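PDB 3ZPJ: Ton_1535 from Thermococcus onnurineus, which is of unknown function but folds as an all-helical alpha-solenoid with an unusual left-handed helical turn. Local coordinates for residues I233-K236 with M242-I245; E249-M254 with M260-V265; R288-T291 with R297-L300; A315-A320 with R345-N350. All blocks are in the same frame, centred on the assembly; numbering follows the deposited sequence.

The four interactions follow one another along the C-terminal part of the alpha-solenoid, each closing before the next opens. Interactions 1 and 2 share helix 240-256, which pairs with the helix before it (227-237) in the first and the helix after it (262-271) in the second; their centres lie about 14 Å apart. Interaction 3 joins helix 280-293 to helix 296-303, its centre about 14 Å from that of interaction 2, and Leu252 packs on Leu289 between them. Interaction 4, its centre about 14 Å from that of interaction 3 and tied to it through Ile319 and Leu316, skips helix 332-338 to join helices 309-325 and 342-351. Packing thus runs from helix 227-237 to the end of the solenoid.

Interaction 1 (I233-K236 with M242-I245); sequences IIKK and MRLI
The aliphatic chain of Lys235 lies over one face of the Arg243 guanidinium, the two side chains running obliquely to one another. Lys235 CG stands 3.3 Å above the guanidinium plane, displaced toward its rim, with CZ of Arg243 3.6 Å from this CG. Farther along, Lys235 CE passes 3.4 Å from Arg243 NH2. The last torsion of the lysine then bends (chi4 61°), and Lys235 NZ ends 4.4 Å from Arg243 NH2, so two like charges sit near each other without their charged atoms touching. Arg243 reaches this place because its CG is anti to the backbone N (chi1 -173°) and the chain runs extended from CG to NE. Both residues belong to successive helices of the alpha-solenoid, 227-237 and 240-256, joined by a two-residue turn. NE of Arg243 forms a salt bridge with Glu247, one turn further along its own helix, which fixes the guanidinium and probably offsets part of the positive charge that Lys235, Arg243 and nearby Lys268 bring together. The arginine also touches Cys272, half of the disulfide with Cys273. With an alanine here instead of the lysine, that face of the guanidinium would lose its methylenes, and Arg243 would probably be less restrained, held mainly by Glu247. Beside the Lys235-Arg243 pair, Ile234 CG2 approaches the backbone, 4.3 Å from Arg243 O; the isoleucine side chain, buried, also touches Val213, Ile218 and Val250.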
loop_
_atom_site.group_PDB
_atom_site.type_symbol
_atom_site.label_atom_id
_atom_site.label_comp_id
_atom_site.label_asym_id
_atom_site.label_seq_id
_atom_site.Cartn_x
_atom_site.Cartn_y
_atom_site.Cartn_z
ATOM N N ILE A 233 -5.557 11.464 -10.812
ATOM C CA ILE A 233 -6.402 10.779 -9.838
ATOM C C ILE A 233 -6.631 11.659 -8.627
ATOM O O ILE A 233 -7.745 11.750 -8.108
ATOM C CB ILE A 233 -5.784 9.454 -9.371
ATOM C CG1 ILE A 233 -5.630 8.504 -10.561
ATOM C CG2 ILE A 233 -6.646 8.830 -8.302
ATOM C CD1 ILE A 233 -4.722 7.312 -10.280
ATOM N N ILE A 234 -5.564 12.322 -8.198
ATOM C CA ILE A 234 -5.624 13.221 -7.054
ATOM C C ILE A 234 -6.641 14.370 -7.240
ATOM O O ILE A 234 -7.385 14.683 -6.311
ATOM C CB ILE A 234 -4.215 13.729 -6.678
ATOM C CG1 ILE A 234 -3.328 12.543 -6.291
ATOM C CG2 ILE A 234 -4.287 14.708 -5.531
ATOM C CD1 ILE A 234 -1.883 12.906 -6.086
ATOM N N LYS A 235 -6.704 14.956 -8.439
ATOM C CA LYS A 235 -7.699 15.995 -8.727
ATOM C C LYS A 235 -9.117 15.437 -8.695
ATOM O O LYS A 235 -10.052 16.112 -8.274
ATOM C CB LYS A 235 -7.476 16.602 -10.107
ATOM C CG LYS A 235 -6.298 17.524 -10.226
ATOM C CD LYS A 235 -6.300 18.169 -11.609
ATOM C CE LYS A 235 -5.034 18.973 -11.862
ATOM N NZ LYS A 235 -3.783 18.152 -11.809
ATOM N N LYS A 236 -9.276 14.210 -9.169
ATOM C CA LYS A 236 -10.586 13.585 -9.184
ATOM C C LYS A 236 -11.040 13.253 -7.765
ATOM O O LYS A 236 -12.165 13.553 -7.380
ATOM C CB LYS A 236 -10.564 12.320 -10.046
ATOM C CG LYS A 236 -11.794 11.426 -9.888
ATOM C CD LYS A 236 -11.485 9.976 -10.282
ATOM C CE LYS A 236 -12.569 8.998 -9.812
ATOM N NZ LYS A 236 -12.214 7.575 -10.112
ATOM N N MET A 242 -6.532 18.564 1.164
ATOM C CA MET A 242 -5.988 17.249 0.845
ATOM C C MET A 242 -5.400 17.242 -0.563
ATOM O O MET A 242 -4.381 16.611 -0.813
ATOM C CB MET A 242 -7.032 16.143 1.010
ATOM C CG MET A 242 -7.256 15.721 2.454
ATOM S SD MET A 242 -8.715 14.669 2.661
ATOM C CE MET A 242 -7.956 13.053 2.736
ATOM N N ARG A 243 -6.032 17.966 -1.476
ATOM C CA ARG A 243 -5.515 18.066 -2.836
ATOM C C ARG A 243 -4.193 18.828 -2.895
ATOM O O ARG A 243 -3.327 18.541 -3.721
ATOM C CB ARG A 243 -6.521 18.745 -3.759
ATOM C CG ARG A 243 -6.066 18.710 -5.196
ATOM C CD ARG A 243 -7.072 19.290 -6.141
ATOM N NE ARG A 243 -6.396 19.788 -7.335
ATOM C CZ ARG A 243 -6.997 20.450 -8.318
ATOM N NH1 ARG A 243 -8.304 20.688 -8.262
ATOM N NH2 ARG A 243 -6.287 20.865 -9.360
ATOM N N LEU A 244 -4.051 19.812 -2.018
ATOM C CA LEU A 244 -2.827 20.573 -1.934
ATOM C C LEU A 244 -1.706 19.687 -1.394
ATOM O O LEU A 244 -0.642 19.579 -2.007
ATOM C CB LEU A 244 -3.027 21.815 -1.063
ATOM C CG LEU A 244 -1.838 22.761 -0.879
ATOM C CD1 LEU A 244 -1.071 22.923 -2.163
ATOM C CD2 LEU A 244 -2.336 24.132 -0.403
ATOM N N ILE A 245 -1.944 19.060 -0.247
ATOM C CA ILE A 245 -0.931 18.216 0.366
ATOM C C ILE A 245 -0.535 17.117 -0.611
ATOM O O ILE A 245 0.644 16.818 -0.775
ATOM C CB ILE A 245 -1.417 17.580 1.693
ATOM C CG1 ILE A 245 -1.142 18.506 2.874
ATOM C CG2 ILE A 245 -0.685 16.273 1.975
ATOM C CD1 ILE A 245 -1.991 19.711 2.914
#

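Interaction 2 (E249-M254 with M260-V265)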
loop_
_atom_site.group_PDB
_atom_site.type_symbol
_atom_site.label_atom_id
_atom_site.label_comp_id
_atom_site.label_asym_id
_atom_site.label_seq_id
_atom_site.Cartn_x
_atom_site.Cartn_y
_atom_site.Cartn_z
ATOM N N GLU A 249 3.143 16.265 -1.921
ATOM C CA GLU A 249 3.783 14.989 -1.661
ATOM C C GLU A 249 4.280 14.409 -2.982
ATOM O O GLU A 249 5.376 13.865 -3.061
ATOM C CB GLU A 249 2.820 14.015 -0.940
ATOM C CG GLU A 249 2.431 14.465 0.473
ATOM C CD GLU A 249 1.575 13.450 1.251
ATOM O OE1 GLU A 249 0.728 12.761 0.634
ATOM O OE2 GLU A 249 1.739 13.372 2.497
ATOM N N VAL A 250 3.480 14.553 -4.032
ATOM C CA VAL A 250 3.881 14.034 -5.325
ATOM C C VAL A 250 5.079 14.798 -5.869
ATOM O O VAL A 250 6.029 14.198 -6.370
ATOM C CB VAL A 250 2.723 14.036 -6.328
ATOM C CG1 VAL A 250 3.250 13.971 -7.753
ATOM C CG2 VAL A 250 1.830 12.853 -6.056
ATOM N N ALA A 251 5.053 16.119 -5.739
ATOM C CA ALA A 251 6.180 16.931 -6.185
ATOM C C ALA A 251 7.442 16.471 -5.453
ATOM O O ALA A 251 8.515 16.377 -6.039
ATOM C CB ALA A 251 5.919 18.399 -5.930
ATOM N N LEU A 252 7.295 16.161 -4.173
ATOM C CA LEU A 252 8.426 15.746 -3.361
ATOM C C LEU A 252 8.991 14.407 -3.853
ATOM O O LEU A 252 10.201 14.190 -3.881
ATOM C CB LEU A 252 8.007 15.648 -1.890
ATOM C CG LEU A 252 9.124 15.404 -0.879
ATOM C CD1 LEU A 252 10.240 16.434 -1.067
ATOM C CD2 LEU A 252 8.558 15.460 0.523
ATOM N N TRP A 253 8.113 13.506 -4.251
ATOM C CA TRP A 253 8.590 12.221 -4.736
ATOM C C TRP A 253 9.280 12.401 -6.094
ATOM O O TRP A 253 10.324 11.807 -6.363
ATOM C CB TRP A 253 7.465 11.180 -4.816
ATOM C CG TRP A 253 7.979 9.930 -5.420
ATOM C CD1 TRP A 253 7.773 9.483 -6.692
ATOM C CD2 TRP A 253 8.851 8.989 -4.798
ATOM N NE1 TRP A 253 8.451 8.305 -6.898
ATOM C CE2 TRP A 253 9.120 7.979 -5.745
ATOM C CE3 TRP A 253 9.416 8.886 -3.519
ATOM C CZ2 TRP A 253 9.939 6.891 -5.461
ATOM C CZ3 TRP A 253 10.235 7.822 -3.243
ATOM C CH2 TRP A 253 10.485 6.830 -4.207
ATOM N N MET A 254 8.709 13.254 -6.937
ATOM C CA MET A 254 9.302 13.527 -8.231
ATOM C C MET A 254 10.699 14.108 -8.024
ATOM O O MET A 254 11.631 13.822 -8.788
ATOM C CB MET A 254 8.407 14.479 -9.039
ATOM C CG MET A 254 7.004 13.932 -9.262
ATOM S SD MET A 254 5.946 15.002 -10.216
ATOM C CE MET A 254 6.922 15.065 -11.678
ATOM N N MET A 260 12.950 16.881 -12.639
ATOM C CA MET A 260 12.921 18.324 -12.382
ATOM C C MET A 260 11.597 19.030 -12.722
ATOM O O MET A 260 11.438 20.234 -12.467
ATOM C CB MET A 260 14.110 19.014 -13.069
ATOM C CG MET A 260 15.481 18.678 -12.426
ATOM S SD MET A 260 15.757 19.294 -10.727
ATOM C CE MET A 260 15.541 17.790 -9.775
ATOM N N GLU A 261 10.648 18.286 -13.288
ATOM C CA GLU A 261 9.309 18.804 -13.536
ATOM C C GLU A 261 8.545 19.025 -12.231
ATOM O O GLU A 261 7.445 19.590 -12.228
ATOM C CB GLU A 261 8.513 17.867 -14.438
ATOM C CG GLU A 261 8.741 18.049 -15.921
ATOM C CD GLU A 261 7.652 17.387 -16.750
ATOM O OE1 GLU A 261 7.238 16.249 -16.414
ATOM O OE2 GLU A 261 7.201 18.017 -17.730
ATOM N N TYR A 262 9.114 18.566 -11.122
ATOM C CA TYR A 262 8.452 18.741 -9.840
ATOM C C TYR A 262 8.239 20.228 -9.519
ATOM O O TYR A 262 7.263 20.582 -8.869
ATOM C CB TYR A 262 9.210 18.023 -8.724
ATOM C CG TYR A 262 10.336 18.811 -8.110
ATOM C CD1 TYR A 262 11.599 18.824 -8.691
ATOM C CD2 TYR A 262 10.145 19.523 -6.927
ATOM C CE1 TYR A 262 12.636 19.534 -8.117
ATOM C CE2 TYR A 262 11.174 20.250 -6.353
ATOM C CZ TYR A 262 12.415 20.251 -6.952
ATOM O OH TYR A 262 13.436 20.963 -6.377
ATOM N N LEU A 263 9.146 21.086 -9.980
ATOM C CA LEU A 263 8.999 22.533 -9.766
ATOM C C LEU A 263 7.668 23.022 -10.290
ATOM O O LEU A 263 6.991 23.815 -9.638
ATOM C CB LEU A 263 10.139 23.310 -10.427
ATOM C CG LEU A 263 11.489 22.912 -9.841
ATOM C CD1 LEU A 263 12.612 23.144 -10.827
ATOM C CD2 LEU A 263 11.727 23.679 -8.563
ATOM N N ASP A 264 7.292 22.536 -11.467
ATOM C CA ASP A 264 6.011 22.887 -12.053
ATOM C C ASP A 264 4.828 22.454 -11.186
ATOM O O ASP A 264 3.880 23.231 -11.004
ATOM C CB ASP A 264 5.875 22.302 -13.462
ATOM C CG ASP A 264 6.939 22.826 -14.425
ATOM O OD1 ASP A 264 7.375 23.995 -14.281
ATOM O OD2 ASP A 264 7.345 22.057 -15.327
ATOM N N VAL A 265 4.872 21.225 -10.661
ATOM C CA VAL A 265 3.731 20.702 -9.918
ATOM C C VAL A 265 3.453 21.547 -8.678
ATOM O O VAL A 265 2.295 21.767 -8.303
ATOM C CB VAL A 265 3.935 19.240 -9.483
ATOM C CG1 VAL A 265 2.774 18.795 -8.600
ATOM C CG2 VAL A 265 4.069 18.325 -10.716
#
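Two consecutive helices of the alpha-solenoid, 240-256 and 262-271, come together where Ala251 and Met254 meet Tyr262 and Val265 near the start of the second helix. The backbones are close here, with the CA atoms of Ala251 and Tyr262 4.7 Å apart, an approach that the small side chain of Ala251 permits. Ala251 O lies 3.2 Å from Tyr262 CB and comes up obliquely beside the ring. That ring is swung clear of the methionine: CG of Tyr262 takes the crowded position between its backbone N and carbonyl carbon (chi1 85°), and the hydroxyl reaches Lys255 just beyond the segment, where OH and NZ are hydrogen-bonded. The Tyr262 methylene packs on Met254, 3.6 Å between the two CB atoms. Val265 splits its two methyls between two partners. CG1 of Val265 faces Ala251 CB at 4.1 Å, and its CG2 meets Met254 SD at 3.8 Å, the methionine and valine crossing at about a right angle. Met254 is bent at its last torsion (chi3 60°), which carries CE to the CB of Glu261, 4.2 Å away, at the outer margin of the contact. Leu231 of helix 227-237 packs on both Val250 and Val265, and Asn227 touches Met254. No hydrogen bond spans the two segments, so the helices rest here on apolar fit of sulfur, methyl and methylene groups, together with the Ala251 carbonyl against the Tyr262 methylene, while the polar end of Tyr262 finds its partner outside.

Interaction 3 (R288-T291 with R297-L300); sequences RLLT and RRAL
Leu290 fits against Ala299 and Arg298 where helix 280-293 turns back onto helix 296-303, a pair of sequential helices in the alpha-solenoid. The leucine makes contact from its first carbon: CB of Leu290 lies 3.6 Å from Ala299 CB and 3.8 Å from Ala299 CA, so the small alanine lets the helices approach to 4.9 Å between the CA atoms of these two residues. CG stands anti to the carbonyl carbon, beside the backbone N (chi1 -69°), and sends the branch CD1 toward the preceding residue of the other helix. There Leu290 CD1 packs on Arg298 CB at 3.7 Å, near the Arg298 carbonyl carbon as well. Beyond CB the arginine runs obliquely to the leucine and leads out of the contact, to a cation-pi interaction with Phe270. Arg298 N is hydrogen-bonded to Asn295 OD1 in the turn between the helices. Next to Leu290, Thr291 also touches the Ala299 methyl, its own side chain backed by Ile319 of helix 309-325. Thr291 OG1, hydrogen-bonded to the backbone O of Ala287, rests 3.5 Å from Ala299 CB.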
loop_
_atom_site.group_PDB
_atom_site.type_symbol
_atom_site.label_atom_id
_atom_site.label_comp_id
_atom_site.label_asym_id
_atom_site.label_seq_id
_atom_site.Cartn_x
_atom_site.Cartn_y
_atom_site.Cartn_z
ATOM N N ARG A 288 6.431 21.668 6.483
ATOM C CA ARG A 288 7.447 20.638 6.408
ATOM C C ARG A 288 7.652 20.235 4.948
ATOM O O ARG A 288 8.793 20.115 4.485
ATOM C CB ARG A 288 7.036 19.446 7.269
ATOM C CG ARG A 288 7.926 18.222 7.167
ATOM C CD ARG A 288 7.111 16.991 7.546
ATOM N NE ARG A 288 6.302 17.265 8.739
ATOM C CZ ARG A 288 5.093 16.757 8.984
ATOM N NH1 ARG A 288 4.524 15.927 8.114
ATOM N NH2 ARG A 288 4.451 17.085 10.103
ATOM N N LEU A 289 6.548 20.045 4.222
ATOM C CA LEU A 289 6.633 19.628 2.819
ATOM C C LEU A 289 7.419 20.632 1.997
ATOM O O LEU A 289 8.322 20.255 1.260
ATOM C CB LEU A 289 5.247 19.402 2.208
ATOM C CG LEU A 289 4.593 18.085 2.640
ATOM C CD1 LEU A 289 3.119 18.043 2.284
ATOM C CD2 LEU A 289 5.315 16.937 1.995
ATOM N N LEU A 290 7.091 21.913 2.151
ATOM C CA LEU A 290 7.764 22.955 1.398
ATOM C C LEU A 290 9.252 23.069 1.752
ATOM O O LEU A 290 10.086 23.391 0.895
ATOM C CB LEU A 290 7.052 24.286 1.600
ATOM C CG LEU A 290 5.672 24.321 0.949
ATOM C CD1 LEU A 290 4.886 25.518 1.430
ATOM C CD2 LEU A 290 5.813 24.334 -0.568
ATOM N N THR A 291 9.588 22.801 3.009
ATOM C CA THR A 291 10.988 22.796 3.395
ATOM C C THR A 291 11.751 21.665 2.700
ATOM O O THR A 291 12.757 21.917 2.039
ATOM C CB THR A 291 11.164 22.718 4.908
ATOM O OG1 THR A 291 10.641 23.912 5.494
ATOM C CG2 THR A 291 12.640 22.607 5.263
ATOM N N ARG A 297 10.977 29.991 0.591
ATOM C CA ARG A 297 10.151 31.201 0.623
ATOM C C ARG A 297 8.751 30.874 1.130
ATOM O O ARG A 297 8.291 31.447 2.123
ATOM C CB ARG A 297 10.055 31.881 -0.754
ATOM C CG ARG A 297 8.973 32.972 -0.804
ATOM C CD ARG A 297 8.838 33.671 -2.167
ATOM N NE ARG A 297 8.157 32.869 -3.190
ATOM C CZ ARG A 297 6.835 32.826 -3.374
ATOM N NH1 ARG A 297 6.024 33.525 -2.593
ATOM N NH2 ARG A 297 6.315 32.074 -4.339
ATOM N N ARG A 298 8.077 29.953 0.443
ATOM C CA ARG A 298 6.724 29.557 0.820
ATOM C C ARG A 298 6.734 28.873 2.182
ATOM O O ARG A 298 5.837 29.091 2.992
ATOM C CB ARG A 298 6.118 28.615 -0.217
ATOM C CG ARG A 298 5.788 29.234 -1.568
ATOM C CD ARG A 298 5.174 28.165 -2.457
ATOM N NE ARG A 298 4.926 28.600 -3.824
ATOM C CZ ARG A 298 3.833 29.250 -4.205
ATOM N NH1 ARG A 298 2.902 29.557 -3.308
ATOM N NH2 ARG A 298 3.675 29.601 -5.475
ATOM N N ALA A 299 7.755 28.055 2.428
ATOM C CA ALA A 299 7.863 27.319 3.683
ATOM C C ALA A 299 7.897 28.260 4.874
ATOM O O ALA A 299 7.305 27.985 5.915
ATOM C CB ALA A 299 9.087 26.414 3.678
ATOM N N LEU A 300 8.565 29.394 4.716
ATOM C CA LEU A 300 8.594 30.370 5.790
ATOM C C LEU A 300 7.216 30.983 6.029
ATOM O O LEU A 300 6.823 31.194 7.182
ATOM C CB LEU A 300 9.634 31.454 5.524
ATOM C CG LEU A 300 9.932 32.330 6.736
ATOM C CD1 LEU A 300 10.431 31.472 7.887
ATOM C CD2 LEU A 300 10.942 33.420 6.393
#

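Interaction 4 (A315-A320 with R345-N350)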
loop_
_atom_site.group_PDB
_atom_site.type_symbol
_atom_site.label_atom_id
_atom_site.label_comp_id
_atom_site.label_asym_id
_atom_site.label_seq_id
_atom_site.Cartn_x
_atom_site.Cartn_y
_atom_site.Cartn_z
ATOM N N ALA A 315 9.772 24.048 13.068
ATOM C CA ALA A 315 9.720 24.390 11.644
ATOM C C ALA A 315 10.655 25.553 11.307
ATOM O O ALA A 315 11.299 25.568 10.260
ATOM C CB ALA A 315 8.291 24.701 11.220
ATOM N N LEU A 316 10.732 26.520 12.210
ATOM C CA LEU A 316 11.575 27.683 11.992
ATOM C C LEU A 316 13.047 27.286 12.006
ATOM O O LEU A 316 13.855 27.837 11.259
ATOM C CB LEU A 316 11.287 28.750 13.047
ATOM C CG LEU A 316 10.017 29.576 12.826
ATOM C CD1 LEU A 316 9.836 30.627 13.932
ATOM C CD2 LEU A 316 10.062 30.249 11.463
ATOM N N LYS A 317 13.390 26.322 12.858
ATOM C CA LYS A 317 14.765 25.843 12.946
ATOM C C LYS A 317 15.170 25.175 11.637
ATOM O O LYS A 317 16.146 25.585 10.999
ATOM C CB LYS A 317 14.941 24.865 14.116
ATOM C CG LYS A 317 16.341 24.262 14.190
ATOM C CD LYS A 317 16.612 23.585 15.524
ATOM C CE LYS A 317 16.758 22.080 15.374
ATOM N NZ LYS A 317 17.149 21.433 16.659
ATOM N N ALA A 318 14.405 24.157 11.246
ATOM C CA ALA A 318 14.651 23.410 10.014
ATOM C C ALA A 318 14.920 24.336 8.833
ATOM O O ALA A 318 15.917 24.188 8.126
ATOM C CB ALA A 318 13.476 22.497 9.703
ATOM N N ILE A 319 14.028 25.298 8.633
ATOM C CA ILE A 319 14.187 26.254 7.549
ATOM C C ILE A 319 15.534 26.954 7.659
ATOM O O ILE A 319 16.235 27.132 6.663
ATOM C CB ILE A 319 13.064 27.302 7.564
ATOM C CG1 ILE A 319 11.727 26.654 7.190
ATOM C CG2 ILE A 319 13.400 28.461 6.630
ATOM C CD1 ILE A 319 10.511 27.545 7.480
ATOM N N ALA A 320 15.901 27.322 8.880
ATOM C CA ALA A 320 17.128 28.072 9.103
ATOM C C ALA A 320 18.362 27.218 8.839
ATOM O O ALA A 320 19.355 27.716 8.316
ATOM C CB ALA A 320 17.162 28.644 10.505
ATOM N N ARG A 345 16.164 27.415 20.058
ATOM C CA ARG A 345 16.869 28.511 19.404
ATOM C C ARG A 345 18.381 28.382 19.589
ATOM O O ARG A 345 19.166 28.842 18.752
ATOM C CB ARG A 345 16.395 29.854 19.951
ATOM C CG ARG A 345 16.987 31.056 19.246
ATOM C CD ARG A 345 16.699 32.341 20.010
ATOM N NE ARG A 345 17.115 32.198 21.399
ATOM C CZ ARG A 345 16.921 33.107 22.345
ATOM N NH1 ARG A 345 16.312 34.251 22.061
ATOM N NH2 ARG A 345 17.341 32.867 23.578
ATOM N N GLU A 346 18.780 27.753 20.693
ATOM C CA GLU A 346 20.191 27.533 20.995
ATOM C C GLU A 346 20.744 26.352 20.203
ATOM O O GLU A 346 21.858 26.407 19.685
ATOM C CB GLU A 346 20.391 27.305 22.496
ATOM C CG GLU A 346 20.074 28.521 23.343
ATOM C CD GLU A 346 20.836 29.748 22.895
ATOM O OE1 GLU A 346 22.079 29.725 22.967
ATOM O OE2 GLU A 346 20.195 30.730 22.464
ATOM N N GLU A 347 19.956 25.288 20.113
ATOM C CA GLU A 347 20.343 24.110 19.354
ATOM C C GLU A 347 20.573 24.443 17.889
ATOM O O GLU A 347 21.511 23.953 17.270
ATOM C CB GLU A 347 19.267 23.045 19.482
ATOM C CG GLU A 347 18.959 22.710 20.917
ATOM C CD GLU A 347 17.826 21.731 21.029
ATOM O OE1 GLU A 347 17.225 21.409 19.976
ATOM O OE2 GLU A 347 17.537 21.289 22.164
ATOM N N ALA A 348 19.707 25.284 17.342
ATOM C CA ALA A 348 19.859 25.759 15.979
ATOM C C ALA A 348 21.123 26.591 15.875
ATOM O O ALA A 348 21.740 26.671 14.819
ATOM C CB ALA A 348 18.659 26.592 15.580
ATOM N N LEU A 349 21.504 27.213 16.980
ATOM C CA LEU A 349 22.632 28.135 16.984
ATOM C C LEU A 349 23.958 27.374 17.076
ATOM O O LEU A 349 25.014 27.881 16.691
ATOM C CB LEU A 349 22.472 29.145 18.125
ATOM C CG LEU A 349 22.603 30.630 17.768
ATOM C CD1 LEU A 349 22.447 30.864 16.271
ATOM C CD2 LEU A 349 21.613 31.482 18.558
ATOM N N ASN A 350 23.885 26.144 17.579
ATOM C CA ASN A 350 25.040 25.254 17.624
ATOM C C ASN A 350 25.203 24.515 16.306
ATOM O O ASN A 350 26.298 24.440 15.751
ATOM C CB ASN A 350 24.899 24.239 18.760
ATOM C CG ASN A 350 24.897 24.890 20.128
ATOM O OD1 ASN A 350 25.580 25.895 20.362
ATOM N ND2 ASN A 350 24.125 24.318 21.045
#
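The carboxylate of Glu347 is the flat group that meets the other segment; it offers the oxygen OE1 to Lys317 NZ, and no atom of 315-320 lies over either of its faces. The bond is weak, 3.3 Å from Lys317 NZ to Glu347 OE1, and forms part of a salt bridge. Arg345 NE pairs with Glu346 OE2 within its own helix, in a salt bridge that is not part of this contact. To reach Glu347, Lys317 first extends with CG anti to the backbone N (chi1 176°) and then bends (chi3 113°), laying its methylenes over Ala348. Both CG and CD of Lys317 lie 3.6 Å from Ala348 CB. Cut back to an alanine, this position would probably leave Glu347 OE1 without the ammonium and the Ala348 methyl without the chain that covers it. In the solenoid's C-terminal part, helix 332-338 lies between helices 309-325 and 342-351 in the chain, and Ile336 from it also packs on Ala348. A long, weak ion pair links Lys317 NZ to Glu351. One lysine thus supplies both chemistries of the contact: apolar packing by its methylenes and a loosely held charge, probably shared between two glutamates of the last helix.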